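Local coordinates for protein putative Zn-dependent Alcohol Dehydrogenase (Rhodobacter sphaeroides, PDB 3IV6) that binds S-adenosylmethionine in a Rossmann-type fold and, despite its alcohol dehydrogenase name, has the strand order of a class I methyltransferase, consistent with a methyl-transfer role, at residues G167-A170 and K171-P175; I199-P202 and T203-E206. All blocks are in the same frame, centred on the assembly; numbering follows the deposited sequence.

Contact 1 of 2, residues G167-A170 and K171-P175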
loop_
_atom_site.group_PDB
_atom_site.type_symbol
_atom_site.label_atom_id
_atom_site.label_comp_id
_atom_site.label_asym_id
_atom_site.label_seq_id
_atom_site.Cartn_x
_atom_site.Cartn_y
_atom_site.Cartn_z
ATOM N N GLY A 167 -11.889 -6.860 27.264
ATOM C CA GLY A 167 -13.096 -6.093 27.056
ATOM C C GLY A 167 -12.850 -4.703 26.505
ATOM O O GLY A 167 -13.700 -3.825 26.620
ATOM N N THR A 168 -11.689 -4.498 25.897
ATOM C CA THR A 168 -11.368 -3.203 25.303
ATOM C C THR A 168 -11.624 -3.174 23.813
ATOM O O THR A 168 -11.419 -2.138 23.183
ATOM C CB THR A 168 -9.875 -2.772 25.526
ATOM O OG1 THR A 168 -9.002 -3.925 25.530
ATOM C CG2 THR A 168 -9.732 -1.968 26.827
ATOM N N LEU A 169 -12.058 -4.308 23.256
ATOM C CA LEU A 169 -12.044 -4.513 21.812
ATOM C C LEU A 169 -12.759 -3.405 21.057
ATOM O O LEU A 169 -12.232 -2.886 20.064
ATOM C CB LEU A 169 -12.664 -5.846 21.453
ATOM C CG LEU A 169 -12.623 -6.109 19.952
ATOM C CD1 LEU A 169 -11.178 -6.107 19.482
ATOM C CD2 LEU A 169 -13.319 -7.390 19.611
ATOM N N ALA A 170 -13.950 -3.033 21.524
ATOM C CA ALA A 170 -14.703 -1.946 20.892
ATOM C C ALA A 170 -13.974 -0.599 20.872
ATOM O O ALA A 170 -14.265 0.250 20.046
ATOM C CB ALA A 170 -16.065 -1.804 21.529
ATOM N N LYS A 171 -13.026 -0.410 21.778
ATOM C CA LYS A 171 -12.291 0.853 21.880
ATOM C C LYS A 171 -11.330 1.116 20.699
ATOM O O LYS A 171 -11.020 2.266 20.391
ATOM C CB LYS A 171 -11.556 0.920 23.234
ATOM C CG LYS A 171 -10.664 2.127 23.441
ATOM C CD LYS A 171 -9.911 2.002 24.751
ATOM C CE LYS A 171 -8.704 2.893 24.791
ATOM N NZ LYS A 171 -9.159 4.226 24.403
ATOM N N PHE A 172 -10.865 0.048 20.052
ATOM C CA PHE A 172 -9.887 0.152 18.970
ATOM C C PHE A 172 -10.251 -0.659 17.711
ATOM O O PHE A 172 -9.489 -0.691 16.739
ATOM C CB PHE A 172 -8.491 -0.242 19.461
ATOM C CG PHE A 172 -8.346 -1.709 19.801
ATOM C CD1 PHE A 172 -8.336 -2.127 21.118
ATOM C CD2 PHE A 172 -8.228 -2.676 18.802
ATOM C CE1 PHE A 172 -8.199 -3.483 21.442
ATOM C CE2 PHE A 172 -8.091 -4.037 19.117
ATOM C CZ PHE A 172 -8.078 -4.437 20.435
ATOM N N PHE A 173 -11.405 -1.314 17.722
ATOM C CA PHE A 173 -11.848 -1.997 16.529
ATOM C C PHE A 173 -13.332 -1.767 16.213
ATOM O O PHE A 173 -14.219 -2.078 17.017
ATOM C CB PHE A 173 -11.532 -3.482 16.623
ATOM C CG PHE A 173 -12.138 -4.306 15.508
ATOM C CD1 PHE A 173 -11.640 -4.224 14.202
ATOM C CD2 PHE A 173 -13.192 -5.183 15.761
ATOM C CE1 PHE A 173 -12.186 -5.003 13.173
ATOM C CE2 PHE A 173 -13.737 -5.956 14.737
ATOM C CZ PHE A 173 -13.232 -5.858 13.446
ATOM N N ASP A 174 -13.590 -1.217 15.032
ATOM C CA ASP A 174 -14.936 -0.859 14.591
ATOM C C ASP A 174 -15.423 -1.918 13.613
ATOM O O ASP A 174 -14.948 -2.007 12.493
ATOM C CB ASP A 174 -14.924 0.543 13.948
ATOM C CG ASP A 174 -16.289 0.976 13.406
ATOM O OD1 ASP A 174 -17.215 0.144 13.371
ATOM O OD2 ASP A 174 -16.431 2.156 12.999
ATOM N N PRO A 175 -16.370 -2.740 14.043
ATOM C CA PRO A 175 -16.827 -3.882 13.245
ATOM C C PRO A 175 -17.671 -3.471 12.052
ATOM O O PRO A 175 -17.775 -4.279 11.136
ATOM C CB PRO A 175 -17.679 -4.679 14.230
ATOM C CG PRO A 175 -17.373 -4.099 15.571
ATOM C CD PRO A 175 -17.023 -2.685 15.355
#
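L169 meets both F172 and F173 within one short helical turn, a compact example of how a chain can leave a helix and enter a strand almost at once. Backbone bonds set the frame. K171 N donates to T168 O at 2.7 Å, with the donor 40° out of the carbonyl plane. L169 O then takes two donors: F173 N at 2.9 Å lies nearly straight beyond the carbonyl (C=O...N 169°), while F172 N, 3.2 Å from the same L169 O, approaches from above the carbonyl plane. This shared acceptor ties the end of the turn to the first residue of strand 173-174.

Side-chain contacts lie to one side of this frame. With CG of F172 placed between its own N and carbonyl carbon (chi1 68°), the ring folds back until a polar atom, L169 O, stands over the centre of one face, 4.0 Å above the ring plane. The apolar contacts come from the leucine side chain, which meets that of F172 at about a right angle: L169 CD1 lies 3.6 Å from F172 CZ. The same methyl carbon, L169 CD1, also lies 3.9 Å from F173 CB, so one branch of the leucine serves both aromatic residues.

Among its neighbours, the turn packs through L169 onto I160 and E164 of helix 154-164, while K171 turns its amine to E184 in a salt bridge. F172 makes a backbone hydrogen bond with H181, and F173 stacks on F180, linking this turn and strand 173-174 to strand 179-181.

Contact 2 of 2, residues I199-P202 and T203-E206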
loop_
_atom_site.group_PDB
_atom_site.type_symbol
_atom_site.label_atom_id
_atom_site.label_comp_id
_atom_site.label_asym_id
_atom_site.label_seq_id
_atom_site.Cartn_x
_atom_site.Cartn_y
_atom_site.Cartn_z
ATOM N N ILE A 199 12.722 -7.774 12.282
ATOM C CA ILE A 199 12.593 -6.486 12.960
ATOM C C ILE A 199 12.141 -6.719 14.416
ATOM O O ILE A 199 11.231 -7.543 14.685
ATOM C CB ILE A 199 11.622 -5.513 12.234
ATOM C CG1 ILE A 199 11.955 -5.374 10.747
ATOM C CG2 ILE A 199 11.692 -4.139 12.875
ATOM C CD1 ILE A 199 10.838 -4.763 9.951
ATOM N N ASP A 200 12.780 -5.997 15.344
ATOM C CA ASP A 200 12.556 -6.202 16.794
ATOM C C ASP A 200 11.255 -5.597 17.349
ATOM O O ASP A 200 10.635 -4.725 16.716
ATOM C CB ASP A 200 13.736 -5.657 17.594
ATOM C CG ASP A 200 14.028 -4.200 17.276
ATOM O OD1 ASP A 200 15.216 -3.865 17.103
ATOM O OD2 ASP A 200 13.073 -3.389 17.192
ATOM N N LYS A 201 10.855 -6.042 18.541
ATOM C CA LYS A 201 9.568 -5.617 19.103
ATOM C C LYS A 201 9.437 -4.111 19.287
ATOM O O LYS A 201 8.420 -3.547 18.947
ATOM C CB LYS A 201 9.219 -6.365 20.389
ATOM C CG LYS A 201 8.315 -7.583 20.174
ATOM C CD LYS A 201 8.818 -8.458 19.011
ATOM C CE LYS A 201 7.701 -9.323 18.365
ATOM N NZ LYS A 201 8.173 -9.934 17.086
ATOM N N PRO A 202 10.466 -3.447 19.822
ATOM C CA PRO A 202 10.323 -1.987 19.971
ATOM C C PRO A 202 9.984 -1.288 18.660
ATOM O O PRO A 202 9.181 -0.325 18.633
ATOM C CB PRO A 202 11.705 -1.551 20.467
ATOM C CG PRO A 202 12.200 -2.737 21.199
ATOM C CD PRO A 202 11.690 -3.951 20.471
ATOM N N THR A 203 10.610 -1.763 17.584
ATOM C CA THR A 203 10.431 -1.112 16.307
ATOM C C THR A 203 9.040 -1.440 15.761
ATOM O O THR A 203 8.375 -0.570 15.194
ATOM C CB THR A 203 11.586 -1.382 15.319
ATOM O OG1 THR A 203 12.820 -0.979 15.915
ATOM C CG2 THR A 203 11.425 -0.538 14.070
ATOM N N LEU A 204 8.555 -2.646 16.009
ATOM C CA LEU A 204 7.237 -3.000 15.508
ATOM C C LEU A 204 6.162 -2.156 16.168
ATOM O O LEU A 204 5.418 -1.424 15.486
ATOM C CB LEU A 204 6.969 -4.494 15.676
ATOM C CG LEU A 204 7.811 -5.300 14.684
ATOM C CD1 LEU A 204 7.590 -6.812 14.792
ATOM C CD2 LEU A 204 7.523 -4.792 13.265
ATOM N N LEU A 205 6.111 -2.265 17.495
ATOM C CA LEU A 205 5.165 -1.560 18.338
ATOM C C LEU A 205 5.054 -0.140 17.884
ATOM O O LEU A 205 3.951 0.361 17.684
ATOM C CB LEU A 205 5.636 -1.567 19.785
ATOM C CG LEU A 205 4.642 -1.030 20.823
ATOM C CD1 LEU A 205 3.568 -2.064 21.019
ATOM C CD2 LEU A 205 5.306 -0.690 22.149
ATOM N N GLU A 206 6.190 0.526 17.713
ATOM C CA GLU A 206 6.142 1.940 17.361
ATOM C C GLU A 206 5.573 2.166 15.962
ATOM O O GLU A 206 4.709 3.026 15.753
ATOM C CB GLU A 206 7.511 2.603 17.529
ATOM C CG GLU A 206 7.490 4.153 17.440
ATOM C CD GLU A 206 6.545 4.807 18.468
ATOM O OE1 GLU A 206 6.239 4.168 19.522
ATOM O OE2 GLU A 206 6.112 5.955 18.210
#
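D200 turns its CG between its backbone N and carbonyl carbon (chi1 55°), which swings the carboxylate forward over the first turn of helix 201-210. T203 replies with OG1 beside its own N (chi1 -56°), so that its hydroxyl and amide can both address the same oxygen. D200 OD2 accepts from T203 OG1 at 2.7 Å, on the syn side and 17° out of the carboxylate plane, and from T203 N at 3.0 Å, nearly along its C-O axis. D200 is thus a textbook N-cap.

Below the cap, regular helical bonding begins with L204 N to D200 O at 3.0 Å, followed by L205 N to K201 O and E206 N to P202 O. Next to it, I199 CG2 lies 3.7 Å from T203 CB and 4.2 Å from L204 CD2; the pairing of I199 with L204 across the cap is a hydrophobic staple. E206 directs its carboxylate onward to R209 and R210.

Chemically, a carboxylate gripped by two donors at the amino end of a helix should be stabilised by the helix dipole, which would favour the ionised form of D200.

Contact 1 comes first along the chain and closes before contact 2 opens; their centres are 22 Å apart, with nearest atoms about 12 Å apart. Both shape the part of the chain added to the Rossmann-type core between strands 143-149 and 237-244. They also relate to one small antiparallel sheet: contact 1 runs into its edge strand 173-174, whereas helix 201-210, begun by contact 2, leads to the opposite edge strand 213-215. Contact 1 lies at the surface, away from the known sites, and in contact 2 the I199 side chain is about 10 Å from bound S-adenosylmethionine. Both therefore build the fold around the cofactor domain and do not line the cofactor pocket.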